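Adenylate kinase (Thermus thermophilus, PDB 3CM0) catalyses the reversible transfer of the terminal phosphate of ATP to AMP, giving two ADP, and so helps balance the adenine nucleotides of the cell. Local coordinates at residues A21-Q26 and E175-I180; G29-S34 and R73-E78; R40-V43 and P48-E51; A94-L99 and E159-L164; V114-L119 and T139-L144. All blocks are in the same frame, centred on the assembly; numbering follows the deposited sequence.

Interaction 1: residues A21-Q26 and E175-I180; sequences ASRLAQ and EVYARI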
# COMPACT_ATOMS: atom_id res chain seq x y z
N ALA A 21 -3.33 2.60 -7.82
CA ALA A 21 -2.11 3.30 -7.39
C ALA A 21 -1.16 3.39 -8.59
O ALA A 21 -0.53 4.41 -8.82
CB ALA A 21 -1.45 2.52 -6.27
N SER A 22 -1.05 2.29 -9.33
CA SER A 22 -0.16 2.27 -10.49
C SER A 22 -0.61 3.24 -11.58
O SER A 22 0.22 3.86 -12.26
CB SER A 22 -0.07 0.86 -11.04
OG SER A 22 0.70 0.05 -10.17
N ARG A 23 -1.91 3.37 -11.75
CA ARG A 23 -2.40 4.29 -12.75
C ARG A 23 -2.23 5.75 -12.35
O ARG A 23 -1.87 6.59 -13.17
CB ARG A 23 -3.87 4.01 -13.08
CG ARG A 23 -4.49 5.08 -13.98
CD ARG A 23 -5.77 4.56 -14.56
NE ARG A 23 -6.47 5.56 -15.35
CZ ARG A 23 -7.72 5.41 -15.78
NH1 ARG A 23 -8.39 4.30 -15.51
NH2 ARG A 23 -8.31 6.38 -16.46
N LEU A 24 -2.48 6.06 -11.08
CA LEU A 24 -2.31 7.43 -10.63
C LEU A 24 -0.82 7.79 -10.75
O LEU A 24 -0.46 8.94 -11.08
CB LEU A 24 -2.73 7.56 -9.15
CG LEU A 24 -2.69 8.98 -8.58
CD1 LEU A 24 -3.69 9.85 -9.29
CD2 LEU A 24 -2.97 8.92 -7.05
N ALA A 25 0.04 6.80 -10.49
CA ALA A 25 1.50 6.99 -10.53
C ALA A 25 1.93 7.37 -11.93
O ALA A 25 2.58 8.39 -12.13
CB ALA A 25 2.21 5.71 -10.11
N GLN A 26 1.56 6.52 -12.88
CA GLN A 26 1.90 6.72 -14.28
C GLN A 26 1.35 8.02 -14.87
O GLN A 26 2.05 8.72 -15.62
CB GLN A 26 1.40 5.52 -15.10
CG GLN A 26 2.09 4.20 -14.74
CD GLN A 26 1.58 3.01 -15.55
OE1 GLN A 26 1.55 3.06 -16.78
NE2 GLN A 26 1.19 1.94 -14.87
N GLU A 175 -14.26 4.61 -13.48
CA GLU A 175 -15.13 5.27 -12.50
C GLU A 175 -14.45 5.39 -11.14
O GLU A 175 -14.53 6.42 -10.48
CB GLU A 175 -16.44 4.51 -12.32
CG GLU A 175 -17.22 4.37 -13.65
CD GLU A 175 -18.50 3.57 -13.51
OE1 GLU A 175 -18.48 2.43 -12.99
OE2 GLU A 175 -19.56 4.07 -13.95
N VAL A 176 -13.82 4.31 -10.71
CA VAL A 176 -13.15 4.34 -9.40
C VAL A 176 -11.98 5.34 -9.46
O VAL A 176 -11.75 6.14 -8.53
CB VAL A 176 -12.65 2.93 -9.05
CG1 VAL A 176 -11.84 2.98 -7.71
CG2 VAL A 176 -13.86 1.99 -8.89
N TYR A 177 -11.24 5.32 -10.57
CA TYR A 177 -10.13 6.25 -10.74
C TYR A 177 -10.59 7.71 -10.64
O TYR A 177 -9.95 8.56 -9.98
CB TYR A 177 -9.47 6.00 -12.08
CG TYR A 177 -8.21 6.81 -12.30
CD1 TYR A 177 -7.07 6.58 -11.52
CD2 TYR A 177 -8.16 7.80 -13.28
CE1 TYR A 177 -5.91 7.32 -11.71
CE2 TYR A 177 -6.99 8.55 -13.48
CZ TYR A 177 -5.87 8.30 -12.69
OH TYR A 177 -4.71 9.02 -12.88
N ALA A 178 -11.71 8.02 -11.29
CA ALA A 178 -12.24 9.38 -11.22
C ALA A 178 -12.57 9.76 -9.78
O ALA A 178 -12.36 10.91 -9.37
CB ALA A 178 -13.53 9.52 -12.09
N ARG A 179 -13.13 8.83 -9.02
CA ARG A 179 -13.46 9.12 -7.63
C ARG A 179 -12.21 9.35 -6.80
O ARG A 179 -12.19 10.21 -5.91
CB ARG A 179 -14.28 7.97 -7.01
CG ARG A 179 -15.67 7.80 -7.65
CD ARG A 179 -16.30 6.44 -7.25
NE ARG A 179 -17.57 6.20 -7.95
CZ ARG A 179 -18.09 5.00 -8.18
NH1 ARG A 179 -17.47 3.88 -7.77
NH2 ARG A 179 -19.27 4.92 -8.79
N ILE A 180 -11.17 8.58 -7.07
CA ILE A 180 -9.92 8.76 -6.30
C ILE A 180 -9.34 10.16 -6.60
O ILE A 180 -8.93 10.88 -5.68
CB ILE A 180 -8.89 7.68 -6.70
CG1 ILE A 180 -9.33 6.35 -6.12
CG2 ILE A 180 -7.44 8.09 -6.24
CD1 ILE A 180 -8.64 5.14 -6.76
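Tyr177 and Arg23 each carry CG anti to the backbone N (chi1 -174° and 171°), which throws the phenol ring and the extended arginine chain across the gap between helices 173-184 and 17-28 of the P-loop kinase CORE. Helix 17-28 is the one that follows the phosphate-binding loop, and the C-terminal helix packs beside it here. Arg23 runs over one face of the ring: its CG sits 3.9 Å from the centroid of the Tyr177 ring as a CH-pi contact, and further out the guanidinium lies nearly flat on the ring, the planes 19° apart. Arg23 CZ is 4.0 Å from the Tyr177 ring centroid, an off-centre cation-pi pair. Asp174 and Glu27 form salt bridges with the guanidinium and so help hold it in this stack. Glu27 is also hydrogen-bonded to the phenol oxygen, so one carboxylate serves both partners. An alanine in place of Tyr177 would probably open a gap between the helices, leaving the Arg23 chain without its flat support and Glu27 without the phenol. Leu24 meets the ring at about a right angle, with its CD1 3.8 Å from Tyr177 OH.

Interaction 2: residues G29-S34 and R73-E78; sequences GFKKLS and REELAE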
# COMPACT_ATOMS: atom_id res chain seq x y z
N GLY A 29 2.89 11.39 -12.47
CA GLY A 29 4.31 11.47 -12.17
C GLY A 29 4.71 11.18 -10.73
O GLY A 29 5.63 11.80 -10.20
N PHE A 30 4.00 10.26 -10.07
CA PHE A 30 4.36 9.89 -8.70
C PHE A 30 5.22 8.65 -8.81
O PHE A 30 4.98 7.80 -9.67
CB PHE A 30 3.12 9.50 -7.85
CG PHE A 30 2.29 10.65 -7.39
CD1 PHE A 30 2.34 11.07 -6.05
CD2 PHE A 30 1.47 11.35 -8.27
CE1 PHE A 30 1.58 12.14 -5.59
CE2 PHE A 30 0.70 12.43 -7.83
CZ PHE A 30 0.75 12.84 -6.48
N LYS A 31 6.22 8.53 -7.94
CA LYS A 31 7.03 7.33 -7.90
C LYS A 31 6.35 6.38 -6.90
O LYS A 31 6.18 6.72 -5.70
CB LYS A 31 8.45 7.64 -7.40
CG LYS A 31 9.33 6.40 -7.34
CD LYS A 31 10.82 6.73 -7.32
CE LYS A 31 11.22 7.51 -6.09
NZ LYS A 31 12.70 7.71 -6.02
N LYS A 32 5.93 5.21 -7.40
CA LYS A 32 5.28 4.20 -6.57
C LYS A 32 6.36 3.37 -5.90
O LYS A 32 7.10 2.63 -6.54
CB LYS A 32 4.38 3.31 -7.45
CG LYS A 32 3.56 2.26 -6.72
CD LYS A 32 2.54 1.67 -7.70
CE LYS A 32 1.62 0.60 -7.09
NZ LYS A 32 2.30 -0.68 -6.77
N LEU A 33 6.45 3.49 -4.59
CA LEU A 33 7.47 2.78 -3.86
C LEU A 33 7.09 1.38 -3.41
O LEU A 33 5.94 1.09 -3.09
CB LEU A 33 7.87 3.59 -2.62
CG LEU A 33 8.26 5.05 -2.84
CD1 LEU A 33 8.81 5.61 -1.54
CD2 LEU A 33 9.27 5.17 -3.97
N SER A 34 8.08 0.49 -3.40
CA SER A 34 7.87 -0.87 -2.93
C SER A 34 9.10 -1.17 -2.09
O SER A 34 10.22 -1.27 -2.62
CB SER A 34 7.79 -1.88 -4.08
OG SER A 34 8.05 -3.19 -3.58
N ARG A 73 13.44 7.16 2.86
CA ARG A 73 14.02 8.52 2.82
C ARG A 73 14.95 8.62 1.58
O ARG A 73 14.95 9.63 0.85
CB ARG A 73 14.80 8.81 4.12
CG ARG A 73 15.41 10.26 4.21
CD ARG A 73 15.83 10.68 5.64
NE ARG A 73 16.88 9.85 6.25
CZ ARG A 73 17.21 9.91 7.54
NH1 ARG A 73 16.58 10.74 8.36
NH2 ARG A 73 18.17 9.12 8.02
N GLU A 74 15.75 7.58 1.35
CA GLU A 74 16.68 7.58 0.18
C GLU A 74 15.95 7.62 -1.16
O GLU A 74 16.54 7.99 -2.19
CB GLU A 74 17.54 6.33 0.23
CG GLU A 74 18.47 6.30 1.44
CD GLU A 74 19.31 5.03 1.49
OE1 GLU A 74 19.45 4.34 0.44
OE2 GLU A 74 19.86 4.72 2.59
N GLU A 75 14.67 7.23 -1.11
CA GLU A 75 13.77 7.15 -2.25
C GLU A 75 12.72 8.24 -2.34
O GLU A 75 12.06 8.34 -3.38
CB GLU A 75 13.02 5.81 -2.26
CG GLU A 75 13.85 4.57 -2.48
CD GLU A 75 14.22 4.36 -3.93
OE1 GLU A 75 13.32 4.49 -4.80
OE2 GLU A 75 15.41 4.08 -4.19
N LEU A 76 12.53 9.05 -1.30
CA LEU A 76 11.52 10.09 -1.42
C LEU A 76 11.99 10.92 -2.62
O LEU A 76 13.18 11.07 -2.93
CB LEU A 76 11.42 11.06 -0.23
CG LEU A 76 10.69 10.54 1.00
CD1 LEU A 76 10.80 11.58 2.10
CD2 LEU A 76 9.25 10.21 0.71
N ALA A 77 10.95 11.46 -3.24
CA ALA A 77 10.96 12.32 -4.40
C ALA A 77 9.83 13.31 -4.19
O ALA A 77 9.07 13.21 -3.22
CB ALA A 77 10.71 11.51 -5.64
N GLU A 78 9.74 14.27 -5.08
CA GLU A 78 8.75 15.31 -5.00
C GLU A 78 7.36 14.68 -4.92
O GLU A 78 6.48 15.21 -4.24
CB GLU A 78 8.81 16.22 -6.23
CG GLU A 78 10.16 16.88 -6.48
CD GLU A 78 10.27 17.42 -7.89
OE1 GLU A 78 9.60 18.43 -8.22
OE2 GLU A 78 11.04 16.83 -8.69
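Lys31 reaches from strand 31-33, at the edge of the parallel CORE sheet, to Glu75 near the end of helix 65-75, where the chain turns through Leu76 and Ala77 into strand 79-83. CB leaves the backbone pointing at that turn, and the chain runs on through CG to Lys31 CD, which comes within 4.2 Å of Glu75 OE1. A bend at chi3 (63°) then turns CE and NZ toward the Glu75 carbonyl. Lys31 CE lies 3.0 Å from Glu75 O and 4.1 Å from Ala77 CB. Lys31 NZ reaches two oxygens of Glu75, set roughly at a right angle to each other as seen from the nitrogen. The carbonyl is the nearer: Lys31 NZ to Glu75 O is 2.8 Å, although the hydrogen bond is weak. The carboxylate gives a salt bridge, Lys31 NZ to Glu75 OE1, at 3.5 Å. Glu75 folds back on itself at chi2 (-79°), which keeps its carboxylate within range of the ammonium. Beside this polar pair, Leu33 and Glu75 run alongside one another, pointing oppositely, with Leu33 CD2 4.2 Å from Glu75 CB; Leu33 also packs on Val80 and Phe82 of the neighbouring strand. The backbones of Lys31 and Leu33 are hydrogen-bonded to that strand, pairing the two as parallel neighbours in the sheet. Since the Lys31 ammonium meets both a carboxylate and the Glu75 carbonyl, near where helix 65-75 gives way to loop, the link probably owes more to charge than to the weak hydrogen bond.

Interaction 3: residues R40-V43 and P48-E51; sequences RDHV and PLGE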
# COMPACT_ATOMS: atom_id res chain seq x y z
N ARG A 40 15.26 -6.12 -2.58
CA ARG A 40 15.64 -7.25 -3.42
C ARG A 40 16.65 -6.80 -4.47
O ARG A 40 17.62 -7.52 -4.77
CB ARG A 40 14.40 -7.83 -4.09
CG ARG A 40 14.66 -9.11 -4.88
CD ARG A 40 13.36 -9.73 -5.38
NE ARG A 40 12.37 -9.86 -4.31
CZ ARG A 40 11.51 -8.90 -3.96
NH1 ARG A 40 11.50 -7.73 -4.58
NH2 ARG A 40 10.67 -9.11 -2.95
N ASP A 41 16.42 -5.61 -5.02
CA ASP A 41 17.30 -5.01 -6.02
C ASP A 41 18.70 -4.80 -5.43
O ASP A 41 19.70 -5.14 -6.05
CB ASP A 41 16.70 -3.67 -6.46
CG ASP A 41 17.30 -3.16 -7.76
OD1 ASP A 41 17.24 -3.90 -8.78
OD2 ASP A 41 17.82 -2.02 -7.77
N HIS A 42 18.76 -4.23 -4.22
CA HIS A 42 20.03 -4.01 -3.54
C HIS A 42 20.80 -5.31 -3.34
O HIS A 42 22.00 -5.39 -3.58
CB HIS A 42 19.77 -3.37 -2.17
CG HIS A 42 19.75 -1.88 -2.18
ND1 HIS A 42 20.89 -1.13 -2.40
CD2 HIS A 42 18.75 -0.99 -1.98
CE1 HIS A 42 20.59 0.15 -2.33
NE2 HIS A 42 19.30 0.27 -2.08
N VAL A 43 20.10 -6.34 -2.86
CA VAL A 43 20.76 -7.62 -2.64
C VAL A 43 21.16 -8.22 -3.97
O VAL A 43 22.25 -8.75 -4.10
CB VAL A 43 19.83 -8.61 -1.87
CG1 VAL A 43 20.43 -10.02 -1.87
CG2 VAL A 43 19.62 -8.12 -0.45
N PRO A 48 26.61 -2.39 -1.33
CA PRO A 48 27.09 -2.41 0.06
C PRO A 48 25.91 -2.57 1.04
O PRO A 48 26.00 -3.28 2.06
CB PRO A 48 27.80 -1.06 0.18
CG PRO A 48 28.37 -0.90 -1.23
CD PRO A 48 27.19 -1.27 -2.08
N LEU A 49 24.81 -1.91 0.72
CA LEU A 49 23.60 -2.00 1.55
C LEU A 49 23.06 -3.45 1.43
O LEU A 49 22.71 -4.07 2.43
CB LEU A 49 22.58 -0.97 1.04
CG LEU A 49 21.21 -0.85 1.73
CD1 LEU A 49 21.38 -0.66 3.21
CD2 LEU A 49 20.47 0.32 1.12
N GLY A 50 23.03 -3.99 0.22
CA GLY A 50 22.56 -5.36 0.04
C GLY A 50 23.36 -6.36 0.87
O GLY A 50 22.80 -7.27 1.50
N GLU A 51 24.68 -6.22 0.89
CA GLU A 51 25.49 -7.15 1.68
C GLU A 51 25.27 -7.03 3.18
O GLU A 51 25.49 -7.99 3.93
CB GLU A 51 26.98 -6.99 1.34
CG GLU A 51 27.31 -7.45 -0.08
CD GLU A 51 26.77 -8.85 -0.41
OE1 GLU A 51 26.95 -9.79 0.39
OE2 GLU A 51 26.15 -9.01 -1.49
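Gly50 CA lies 3.9 Å from Val43 CA, the closest CA pair of segments 40-43 and 48-51. These belong to two successive helices of the NMP-binding domain, joined by a short turn, and buried Gly50 is the tight part of their contact. Gly50 CA stands 3.7 Å from His42 O, and a beta carbon at this position would collide with that carbonyl and with Val43 CA, so the near-touching backbones depend on the glycine. Val43 closes in on the same place, its CG2 3.8 Å from Gly50 O, and also packs on Val53, Arg54 and Met57 further along helix 48-58. Beside the glycine, side chains take over. Leu49 CG, anti to the backbone N (chi1 180°), and the turn at chi2 (53°) together bring Leu49 CD2 over one face of the His42 imidazole, 3.5 Å from the ring centroid and 18° off the normal, a CH-pi contact displaced toward the NE2 side. Both residues also rest on Leu71 of helix 65-75. The solvent side is that of exposed Glu51, whose side chain sets off away from segment 40-43 and makes no close contact with it. His42 ND1 is hydrogen-bonded to the Thr47 hydroxyl, which also bonds to Gly50 N. That bond probably restrains the imidazole's rotation, so that its face stays against the Leu49 methyl.

Interaction 4: residues A94-L99 and E159-L164; sequences ALDRLL and EARGVL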
# COMPACT_ATOMS: atom_id res chain seq x y z
N ALA A 94 6.15 6.51 12.16
CA ALA A 94 7.49 6.82 11.66
C ALA A 94 7.40 7.50 10.30
O ALA A 94 8.14 8.44 10.01
CB ALA A 94 8.31 5.55 11.57
N LEU A 95 6.49 7.04 9.45
CA LEU A 95 6.36 7.66 8.13
C LEU A 95 5.87 9.07 8.26
O LEU A 95 6.31 9.96 7.53
CB LEU A 95 5.40 6.83 7.24
CG LEU A 95 5.08 7.40 5.86
CD1 LEU A 95 6.44 7.51 5.07
CD2 LEU A 95 4.10 6.48 5.08
N ASP A 96 4.95 9.34 9.18
CA ASP A 96 4.46 10.71 9.32
C ASP A 96 5.60 11.64 9.74
O ASP A 96 5.67 12.80 9.29
CB ASP A 96 3.34 10.80 10.35
CG ASP A 96 1.94 10.65 9.72
OD1 ASP A 96 1.79 10.48 8.48
OD2 ASP A 96 0.97 10.71 10.51
N ARG A 97 6.46 11.17 10.61
CA ARG A 97 7.61 11.98 11.02
C ARG A 97 8.53 12.27 9.82
O ARG A 97 9.00 13.40 9.62
CB ARG A 97 8.39 11.27 12.12
CG ARG A 97 7.56 11.05 13.41
CD ARG A 97 8.49 10.68 14.57
NE ARG A 97 8.98 9.31 14.45
CZ ARG A 97 8.33 8.23 14.91
NH1 ARG A 97 7.17 8.37 15.52
NH2 ARG A 97 8.86 7.02 14.75
N LEU A 98 8.78 11.23 9.02
CA LEU A 98 9.62 11.37 7.82
C LEU A 98 8.99 12.36 6.82
O LEU A 98 9.68 13.17 6.23
CB LEU A 98 9.80 9.99 7.15
CG LEU A 98 10.58 10.05 5.83
CD1 LEU A 98 11.92 10.72 6.13
CD2 LEU A 98 10.79 8.67 5.27
N LEU A 99 7.67 12.28 6.59
CA LEU A 99 7.06 13.21 5.65
C LEU A 99 7.18 14.63 6.18
O LEU A 99 7.47 15.58 5.43
CB LEU A 99 5.56 12.87 5.46
CG LEU A 99 5.33 11.46 4.90
CD1 LEU A 99 3.81 11.16 4.87
CD2 LEU A 99 5.96 11.34 3.50
N GLU A 159 -7.98 8.57 10.05
CA GLU A 159 -9.25 9.28 10.20
C GLU A 159 -9.15 10.37 11.30
O GLU A 159 -9.68 11.48 11.15
CB GLU A 159 -10.37 8.26 10.53
CG GLU A 159 -11.77 8.89 10.56
CD GLU A 159 -12.87 7.85 10.68
OE1 GLU A 159 -12.96 6.97 9.80
OE2 GLU A 159 -13.63 7.91 11.67
N ALA A 160 -8.41 10.08 12.37
CA ALA A 160 -8.25 11.05 13.47
C ALA A 160 -7.54 12.31 12.98
O ALA A 160 -7.67 13.40 13.55
CB ALA A 160 -7.49 10.42 14.61
N ARG A 161 -6.75 12.16 11.92
CA ARG A 161 -6.00 13.29 11.38
C ARG A 161 -6.66 13.96 10.20
O ARG A 161 -6.08 14.87 9.60
CB ARG A 161 -4.59 12.81 10.99
CG ARG A 161 -3.75 12.50 12.19
CD ARG A 161 -2.60 11.52 11.94
NE ARG A 161 -1.79 11.41 13.16
CZ ARG A 161 -2.11 10.72 14.25
NH1 ARG A 161 -3.24 10.01 14.32
NH2 ARG A 161 -1.33 10.79 15.31
N GLY A 162 -7.86 13.51 9.88
CA GLY A 162 -8.62 14.06 8.77
C GLY A 162 -8.09 13.83 7.37
O GLY A 162 -8.52 14.53 6.44
N VAL A 163 -7.22 12.83 7.20
CA VAL A 163 -6.62 12.57 5.91
C VAL A 163 -7.13 11.31 5.21
O VAL A 163 -6.70 10.99 4.09
CB VAL A 163 -5.04 12.52 5.99
CG1 VAL A 163 -4.48 13.86 6.51
CG2 VAL A 163 -4.56 11.36 6.89
N LEU A 164 -8.07 10.61 5.85
CA LEU A 164 -8.59 9.37 5.23
C LEU A 164 -9.61 9.76 4.14
O LEU A 164 -10.49 10.60 4.37
CB LEU A 164 -9.27 8.50 6.29
CG LEU A 164 -9.74 7.11 5.84
CD1 LEU A 164 -8.46 6.26 5.59
CD2 LEU A 164 -10.59 6.43 6.98
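Asp96 OD2 is the polar atom that two groups share: the hydroxyl of Tyr157 is hydrogen-bonded to it, and the Arg161 guanidinium lies near it across the gap. The second link is a long salt bridge, 3.9 Å from Asp96 OD2 to Arg161 NE. The oxygen lies well out of the guanidinium plane, so no N-H points at it and charge attraction alone is at work. The carboxylate and guanidinium planes are 40° apart. Arg161 CD is just as near to Asp96 OD2. From its backbone the arginine runs out extended from CG to NE, CG anti to the carbonyl carbon (chi1 -71°), which carries the group over toward helix 89-101. Tyr157 has a part on both sides, since its carbonyl accepts a bond from Arg161 NH1 and its ring makes a cation-pi pair with the same arginine. The contact thus joins helix 89-101 to the C-terminal end of helix 137-160, which closes at Gly162 in a Schellman motif before strand 164-168. At this exposed surface of the CORE, so long and poorly aimed an ion pair probably contributes little by itself, and Tyr157 is likely to be what brings the two charges together.

Interaction 5: residues V114-L119 and T139-L144; sequences VPEEEL and TVRRRL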
# COMPACT_ATOMS: atom_id res chain seq x y z
N VAL A 114 -15.39 -1.87 -0.83
CA VAL A 114 -16.20 -2.71 -1.73
C VAL A 114 -17.02 -3.65 -0.87
O VAL A 114 -16.52 -4.14 0.12
CB VAL A 114 -15.29 -3.55 -2.67
CG1 VAL A 114 -16.12 -4.43 -3.60
CG2 VAL A 114 -14.40 -2.60 -3.51
N PRO A 115 -18.29 -3.90 -1.23
CA PRO A 115 -19.13 -4.80 -0.43
C PRO A 115 -18.43 -6.17 -0.39
O PRO A 115 -17.94 -6.64 -1.42
CB PRO A 115 -20.44 -4.85 -1.21
CG PRO A 115 -20.51 -3.55 -1.83
CD PRO A 115 -19.08 -3.25 -2.29
N GLU A 116 -18.45 -6.83 0.76
CA GLU A 116 -17.74 -8.09 0.89
C GLU A 116 -18.24 -9.15 -0.05
O GLU A 116 -17.45 -9.94 -0.56
CB GLU A 116 -17.79 -8.61 2.34
CG GLU A 116 -17.00 -9.91 2.49
CD GLU A 116 -16.76 -10.32 3.94
OE1 GLU A 116 -16.39 -11.50 4.17
OE2 GLU A 116 -16.92 -9.48 4.85
N GLU A 117 -19.54 -9.18 -0.32
CA GLU A 117 -20.05 -10.19 -1.25
C GLU A 117 -19.41 -10.03 -2.64
O GLU A 117 -19.14 -11.02 -3.32
CB GLU A 117 -21.58 -10.11 -1.33
CG GLU A 117 -22.10 -8.70 -1.62
CD GLU A 117 -22.46 -7.86 -0.37
OE1 GLU A 117 -21.68 -7.77 0.61
OE2 GLU A 117 -23.56 -7.28 -0.39
N GLU A 118 -19.16 -8.80 -3.07
CA GLU A 118 -18.54 -8.57 -4.37
C GLU A 118 -17.05 -8.94 -4.33
O GLU A 118 -16.49 -9.50 -5.31
CB GLU A 118 -18.69 -7.08 -4.79
CG GLU A 118 -20.17 -6.68 -5.06
CD GLU A 118 -20.76 -7.39 -6.28
OE1 GLU A 118 -20.01 -8.08 -7.00
OE2 GLU A 118 -21.98 -7.26 -6.53
N LEU A 119 -16.39 -8.61 -3.23
CA LEU A 119 -14.97 -8.97 -3.16
C LEU A 119 -14.85 -10.49 -3.25
O LEU A 119 -14.01 -11.02 -3.98
CB LEU A 119 -14.36 -8.51 -1.86
CG LEU A 119 -14.13 -7.02 -1.66
CD1 LEU A 119 -13.82 -6.78 -0.20
CD2 LEU A 119 -13.00 -6.53 -2.54
N THR A 139 -11.95 -19.71 3.20
CA THR A 139 -10.61 -19.13 3.27
C THR A 139 -10.57 -17.65 2.86
O THR A 139 -9.83 -16.86 3.45
CB THR A 139 -9.58 -19.91 2.41
OG1 THR A 139 -10.00 -19.93 1.04
CG2 THR A 139 -9.45 -21.34 2.91
N VAL A 140 -11.36 -17.30 1.85
CA VAL A 140 -11.39 -15.91 1.39
C VAL A 140 -12.03 -15.02 2.46
O VAL A 140 -11.48 -13.97 2.79
CB VAL A 140 -12.14 -15.77 0.05
CG1 VAL A 140 -12.33 -14.27 -0.30
CG2 VAL A 140 -11.34 -16.47 -1.06
N ARG A 141 -13.17 -15.41 3.02
CA ARG A 141 -13.79 -14.58 4.05
C ARG A 141 -12.90 -14.46 5.28
O ARG A 141 -12.91 -13.44 5.97
CB ARG A 141 -15.15 -15.14 4.48
CG ARG A 141 -16.26 -14.95 3.47
CD ARG A 141 -17.56 -15.58 3.98
NE ARG A 141 -18.53 -15.79 2.91
CZ ARG A 141 -19.12 -14.82 2.22
NH1 ARG A 141 -18.83 -13.55 2.47
NH2 ARG A 141 -19.98 -15.13 1.25
N ARG A 142 -12.13 -15.50 5.58
CA ARG A 142 -11.24 -15.43 6.72
C ARG A 142 -10.09 -14.47 6.45
O ARG A 142 -9.71 -13.66 7.30
CB ARG A 142 -10.67 -16.81 7.04
CG ARG A 142 -9.87 -16.82 8.34
CD ARG A 142 -9.18 -18.16 8.53
NE ARG A 142 -8.32 -18.50 7.39
CZ ARG A 142 -7.29 -17.77 6.98
NH1 ARG A 142 -6.97 -16.65 7.62
NH2 ARG A 142 -6.57 -18.16 5.93
N ARG A 143 -9.51 -14.56 5.25
CA ARG A 143 -8.43 -13.66 4.91
C ARG A 143 -8.93 -12.21 4.94
O ARG A 143 -8.18 -11.30 5.30
CB ARG A 143 -7.85 -14.01 3.54
CG ARG A 143 -7.07 -15.34 3.55
CD ARG A 143 -6.71 -15.80 2.13
NE ARG A 143 -5.90 -17.02 2.12
CZ ARG A 143 -5.60 -17.71 1.02
NH1 ARG A 143 -6.05 -17.30 -0.16
NH2 ARG A 143 -4.84 -18.80 1.09
N LEU A 144 -10.20 -11.99 4.57
CA LEU A 144 -10.75 -10.63 4.58
C LEU A 144 -10.94 -10.13 6.00
O LEU A 144 -10.78 -8.93 6.28
CB LEU A 144 -12.08 -10.57 3.80
CG LEU A 144 -11.91 -10.73 2.28
CD1 LEU A 144 -13.29 -10.85 1.62
CD2 LEU A 144 -11.13 -9.55 1.71
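Glu116 and Leu144 lie side by side, heading opposite ways, between helices 116-130 and 137-160, the pair that leads out to the LID and back in this P-loop kinase fold. Glu116 CG lies 3.9 Å from Leu144 CD1, and one turn on, Leu119 CD1 meets Leu144 CD2 at 4.3 Å, giving the contact its apolar, buried side. With chi1 at -178° the glutamate stays extended throughout, which carries the carboxylate across to Arg141. There Glu116 OE1 lies at the edge of the guanidinium, close to its plane, and makes a long salt bridge of 3.6 Å to Arg141 NH1. An alanine here lacks the carboxylate and the CG methylene, and would probably leave Arg141 NH1 without this charge partner and open a gap beside Leu144 CD1.

In the next shell, Glu137, a turn earlier on the same helix, holds Arg141 through a salt bridge at NE; this is its stronger partner and probably does most to set where the guanidinium stands. Val120 packs against both Arg141 and Leu144, backing the apolar side, while Leu119 also reaches Pro12 in the loop beside the predicted ATP site. Helix 116-130 itself starts after Pro115, its N-cap residue, whose carbonyl O accepts the bond from Leu119 N. Close to the ion pair, the aliphatic stem of the arginine takes part as well: Glu116 OE1 is 3.5 Å from Arg141 CG.

Interaction 1 spans the longest stretch of chain, and the other four are nested within the loop it closes. Interactions 1 and 2 meet directly, with Ala25 O 3.1 Å from Phe30 N, a probable hydrogen bond where helix 17-28 passes into strand 31-33. Interaction 2 in turn touches interaction 4, Leu76 CD1 lying 4.0 Å from Leu98 CG, and interaction 3, within the NMP region. The segments of interactions 3 and 5 hold Arg40 and Arg143, residues predicted to bind AMP that take no part in the contacts themselves; the two centres are about 37 Å apart. Interactions 4 and 5 share helix 137-160, their centres about 27 Å apart.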